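Local atomic coordinates of single-stranded DNA specific exonuclease RecJ (Thermus thermophilus, PDB entry 2ZXR), a protein that degrades single-stranded DNA exonucleolytically in the 5' to 3' direction, using divalent metal ions such as magnesium or manganese. Residues G586-G598 / G644-V656. Residues are numbered along the deposited sequence; the frame is centred on the assembly and turned at random.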
loop_
_atom_site.group_PDB
_atom_site.type_symbol
_atom_site.label_atom_id
_atom_site.label_comp_id
_atom_site.label_asym_id
_atom_site.label_seq_id
_atom_site.Cartn_x
_atom_site.Cartn_y
_atom_site.Cartn_z
ATOM N N GLY A 586 15.442 32.941 25.087
ATOM C CA GLY A 586 14.232 32.213 24.752
ATOM C C GLY A 586 13.714 32.602 23.360
ATOM O O GLY A 586 12.677 32.098 22.903
ATOM N N LEU A 587 14.422 33.509 22.680
ATOM C CA LEU A 587 14.019 33.956 21.341
ATOM C C LEU A 587 15.219 33.916 20.400
ATOM O O LEU A 587 16.277 34.452 20.731
ATOM C CB LEU A 587 13.486 35.389 21.394
ATOM C CG LEU A 587 13.024 35.933 20.048
ATOM C CD1 LEU A 587 11.698 35.240 19.683
ATOM C CD2 LEU A 587 12.847 37.452 20.104
ATOM N N TRP A 588 15.064 33.295 19.233
ATOM C CA TRP A 588 16.185 33.196 18.287
ATOM C C TRP A 588 15.827 33.845 16.974
ATOM O O TRP A 588 14.681 33.766 16.522
ATOM C CB TRP A 588 16.563 31.720 18.019
ATOM C CG TRP A 588 17.080 30.905 19.204
ATOM C CD1 TRP A 588 17.390 31.360 20.462
ATOM C CD2 TRP A 588 17.387 29.500 19.206
ATOM N NE1 TRP A 588 17.873 30.321 21.245
ATOM C CE2 TRP A 588 17.876 29.173 20.495
ATOM C CE3 TRP A 588 17.294 28.488 18.243
ATOM C CZ2 TRP A 588 18.267 27.872 20.841
ATOM C CZ3 TRP A 588 17.689 27.188 18.593
ATOM C CH2 TRP A 588 18.166 26.900 19.877
ATOM N N LEU A 589 16.806 34.484 16.348
ATOM C CA LEU A 589 16.571 35.139 15.072
ATOM C C LEU A 589 17.314 34.386 13.979
ATOM O O LEU A 589 17.380 34.832 12.844
ATOM C CB LEU A 589 17.067 36.580 15.131
ATOM C CG LEU A 589 16.379 37.474 16.156
ATOM C CD1 LEU A 589 16.965 38.886 16.079
ATOM C CD2 LEU A 589 14.880 37.511 15.878
ATOM N N GLY A 590 17.884 33.243 14.343
ATOM C CA GLY A 590 18.632 32.460 13.394
ATOM C C GLY A 590 18.909 31.135 14.053
ATOM O O GLY A 590 18.471 30.893 15.188
ATOM N N LEU A 591 19.653 30.287 13.351
ATOM C CA LEU A 591 19.954 28.953 13.835
ATOM C C LEU A 591 21.347 28.820 14.432
ATOM O O LEU A 591 22.331 29.247 13.829
ATOM C CB LEU A 591 19.811 27.945 12.676
ATOM C CG LEU A 591 18.520 28.031 11.862
ATOM C CD1 LEU A 591 18.503 26.948 10.788
ATOM C CD2 LEU A 591 17.336 27.874 12.787
ATOM N N PRO A 592 21.448 28.234 15.633
ATOM C CA PRO A 592 22.809 28.116 16.152
ATOM C C PRO A 592 23.610 27.083 15.349
ATOM O O PRO A 592 23.048 26.258 14.620
ATOM C CB PRO A 592 22.605 27.713 17.619
ATOM C CG PRO A 592 21.219 27.188 17.681
ATOM C CD PRO A 592 20.443 27.982 16.677
ATOM N N PRO A 593 24.942 27.131 15.457
ATOM C CA PRO A 593 25.787 26.184 14.725
ATOM C C PRO A 593 25.695 24.744 15.225
ATOM O O PRO A 593 25.761 23.800 14.435
ATOM C CB PRO A 593 27.184 26.774 14.899
ATOM C CG PRO A 593 27.105 27.400 16.273
ATOM C CD PRO A 593 25.763 28.106 16.203
ATOM N N ARG A 594 25.555 24.572 16.534
ATOM C CA ARG A 594 25.472 23.243 17.114
ATOM C C ARG A 594 24.245 23.105 17.988
ATOM O O ARG A 594 23.669 24.087 18.417
ATOM C CB ARG A 594 26.744 22.951 17.914
ATOM C CG ARG A 594 27.967 22.788 17.010
ATOM C CD ARG A 594 29.273 23.146 17.691
ATOM N NE ARG A 594 29.295 24.537 18.136
ATOM C CZ ARG A 594 29.048 24.925 19.385
ATOM N NH1 ARG A 594 28.767 24.025 20.326
ATOM N NH2 ARG A 594 29.065 26.214 19.693
ATOM N N PRO A 595 23.837 21.873 18.280
ATOM C CA PRO A 595 22.650 21.708 19.111
ATOM C C PRO A 595 22.602 22.442 20.449
ATOM O O PRO A 595 23.616 22.626 21.139
ATOM C CB PRO A 595 22.535 20.190 19.269
ATOM C CG PRO A 595 23.905 19.671 18.907
ATOM C CD PRO A 595 24.358 20.575 17.823
ATOM N N VAL A 596 21.392 22.880 20.783
ATOM C CA VAL A 596 21.114 23.554 22.037
ATOM C C VAL A 596 19.756 22.986 22.455
ATOM O O VAL A 596 18.706 23.484 22.034
ATOM C CB VAL A 596 21.030 25.076 21.850
ATOM C CG1 VAL A 596 20.823 25.748 23.209
ATOM C CG2 VAL A 596 22.312 25.593 21.200
ATOM N N LEU A 597 19.797 21.918 23.248
ATOM C CA LEU A 597 18.590 21.226 23.697
ATOM C C LEU A 597 18.228 21.538 25.150
ATOM O O LEU A 597 18.981 22.207 25.846
ATOM C CB LEU A 597 18.759 19.716 23.484
ATOM C CG LEU A 597 19.045 19.310 22.021
ATOM C CD1 LEU A 597 19.129 17.797 21.889
ATOM C CD2 LEU A 597 17.933 19.849 21.118
ATOM N N GLY A 598 17.079 21.044 25.606
ATOM C CA GLY A 598 16.644 21.360 26.958
ATOM C C GLY A 598 16.491 22.877 26.988
ATOM O O GLY A 598 16.968 23.571 27.891
ATOM N N GLY A 644 6.677 20.533 15.858
ATOM C CA GLY A 644 7.258 19.199 15.809
ATOM C C GLY A 644 8.184 18.947 14.628
ATOM O O GLY A 644 9.301 18.463 14.816
ATOM N N LEU A 645 7.714 19.279 13.419
ATOM C CA LEU A 645 8.473 19.098 12.167
ATOM C C LEU A 645 9.677 20.021 12.093
ATOM O O LEU A 645 10.741 19.660 11.607
ATOM C CB LEU A 645 7.552 19.362 10.967
ATOM C CG LEU A 645 6.517 18.241 10.755
ATOM C CD1 LEU A 645 5.372 18.657 9.830
ATOM C CD2 LEU A 645 7.267 17.021 10.216
ATOM N N PHE A 646 9.498 21.234 12.584
ATOM C CA PHE A 646 10.578 22.213 12.572
ATOM C C PHE A 646 11.652 21.740 13.539
ATOM O O PHE A 646 12.842 21.763 13.219
ATOM C CB PHE A 646 10.057 23.562 13.025
ATOM C CG PHE A 646 11.081 24.626 12.984
ATOM C CD1 PHE A 646 11.488 25.161 11.770
ATOM C CD2 PHE A 646 11.669 25.082 14.157
ATOM C CE1 PHE A 646 12.459 26.124 11.729
ATOM C CE2 PHE A 646 12.644 26.052 14.111
ATOM C CZ PHE A 646 13.036 26.571 12.901
ATOM N N SER A 647 11.210 21.309 14.728
ATOM C CA SER A 647 12.135 20.813 15.743
ATOM C C SER A 647 12.870 19.591 15.205
ATOM O O SER A 647 14.071 19.457 15.378
ATOM C CB SER A 647 11.384 20.402 17.026
ATOM O OG SER A 647 10.861 21.520 17.728
ATOM N N GLU A 648 12.139 18.696 14.552
ATOM C CA GLU A 648 12.762 17.489 14.037
ATOM C C GLU A 648 13.782 17.848 12.979
ATOM O O GLU A 648 14.913 17.324 12.961
ATOM C CB GLU A 648 11.703 16.554 13.439
ATOM C CG GLU A 648 12.306 15.337 12.786
ATOM C CD GLU A 648 11.260 14.437 12.163
ATOM O OE1 GLU A 648 10.356 14.950 11.457
ATOM O OE2 GLU A 648 11.361 13.216 12.381
ATOM N N ALA A 649 13.363 18.743 12.090
ATOM C CA ALA A 649 14.195 19.194 10.993
ATOM C C ALA A 649 15.449 19.895 11.499
ATOM O O ALA A 649 16.520 19.817 10.876
ATOM C CB ALA A 649 13.398 20.136 10.105
ATOM N N LEU A 650 15.308 20.601 12.617
ATOM C CA LEU A 650 16.438 21.321 13.183
ATOM C C LEU A 650 17.470 20.316 13.672
ATOM O O LEU A 650 18.665 20.510 13.471
ATOM C CB LEU A 650 15.972 22.247 14.315
ATOM C CG LEU A 650 17.074 23.073 14.998
ATOM C CD1 LEU A 650 17.959 23.759 13.960
ATOM C CD2 LEU A 650 16.435 24.099 15.907
ATOM N N LEU A 651 17.019 19.233 14.303
ATOM C CA LEU A 651 17.962 18.208 14.755
ATOM C C LEU A 651 18.743 17.637 13.558
ATOM O O LEU A 651 19.960 17.447 13.627
ATOM C CB LEU A 651 17.232 17.071 15.458
ATOM C CG LEU A 651 16.453 17.453 16.722
ATOM C CD1 LEU A 651 15.949 16.155 17.379
ATOM C CD2 LEU A 651 17.354 18.220 17.700
ATOM N N ALA A 652 18.058 17.378 12.449
ATOM C CA ALA A 652 18.755 16.832 11.285
ATOM C C ALA A 652 19.722 17.896 10.778
ATOM O O ALA A 652 20.831 17.587 10.325
ATOM C CB ALA A 652 17.744 16.434 10.172
ATOM N N TYR A 653 19.287 19.151 10.867
ATOM C CA TYR A 653 20.098 20.285 10.430
ATOM C C TYR A 653 21.428 20.350 11.197
ATOM O O TYR A 653 22.474 20.568 10.585
ATOM C CB TYR A 653 19.334 21.592 10.619
ATOM C CG TYR A 653 20.128 22.833 10.242
ATOM C CD1 TYR A 653 20.336 23.174 8.915
ATOM C CD2 TYR A 653 20.692 23.651 11.225
ATOM C CE1 TYR A 653 21.087 24.295 8.567
ATOM C CE2 TYR A 653 21.446 24.783 10.883
ATOM C CZ TYR A 653 21.638 25.090 9.548
ATOM O OH TYR A 653 22.402 26.189 9.195
ATOM N N TRP A 654 21.396 20.178 12.522
ATOM C CA TRP A 654 22.646 20.208 13.302
ATOM C C TRP A 654 23.537 19.084 12.758
ATOM O O TRP A 654 24.727 19.265 12.535
ATOM C CB TRP A 654 22.456 19.868 14.785
ATOM C CG TRP A 654 21.467 20.637 15.618
ATOM C CD1 TRP A 654 20.574 20.095 16.534
ATOM C CD2 TRP A 654 21.321 22.045 15.717
ATOM N NE1 TRP A 654 19.897 21.087 17.187
ATOM C CE2 TRP A 654 20.330 22.294 16.710
ATOM C CE3 TRP A 654 21.922 23.119 15.076
ATOM C CZ2 TRP A 654 19.934 23.578 17.066
ATOM C CZ3 TRP A 654 21.533 24.373 15.420
ATOM C CH2 TRP A 654 20.539 24.601 16.412
ATOM N N GLU A 655 22.946 17.904 12.588
ATOM C CA GLU A 655 23.699 16.761 12.098
ATOM C C GLU A 655 24.329 16.943 10.718
ATOM O O GLU A 655 25.532 16.735 10.557
ATOM C CB GLU A 655 22.828 15.507 12.109
ATOM C CG GLU A 655 23.085 14.644 13.323
ATOM C CD GLU A 655 24.583 14.537 13.640
ATOM O OE1 GLU A 655 25.345 13.942 12.835
ATOM O OE2 GLU A 655 25.000 15.069 14.691
ATOM N N VAL A 656 23.537 17.332 9.725
ATOM C CA VAL A 656 24.083 17.517 8.386
ATOM C C VAL A 656 25.117 18.627 8.312
ATOM O O VAL A 656 25.487 19.070 7.224
ATOM C CB VAL A 656 22.999 17.844 7.342
ATOM C CG1 VAL A 656 22.033 16.704 7.243
ATOM C CG2 VAL A 656 22.288 19.130 7.698
HETATM O O HOH W 1 26.313 20.988 14.009
#
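P595 and W654 make the tight part of a loop-on-helix packing in the C-terminal domain of RecJ, where the proline-rich loop leaving strand 587-588 of a parallel sheet runs over the last turns of helix 643-655. The evidence is a CH-pi contact: P595 CA stands 3.4 Å from the centroid of the W654 five-membered ring, 12° off its normal. P595 CB reaches W654 CD1 at 3.4 Å on the same face, while L650 CD1 of the helix itself lies against the opposite face, under the six-membered ring, so that the indole has a neighbour on both faces but over different rings. CB of W654 already points toward the loop, and with CG anti to the carbonyl carbon (chi1 -55°) the indole lies with one face against P595. W654 NE1 is buried here and has no hydrogen-bond partner in the model.

A second CH-pi contact places L591 CD1 over one face of Y653, 3.9 Å from the ring centroid. Packing is looser where W588 CZ3 meets L650 CD2 at 4.3 Å, although W588 is buried and also touches strand 601-603. On the exposed side, L597 reaches the helix through a methyl pair, CD2 to L651 CD2 at 3.8 Å. No direct hydrogen bond joins the segments; one water bridges them, donating to P593 O at 2.9 Å and to W654 O at 2.8 Å.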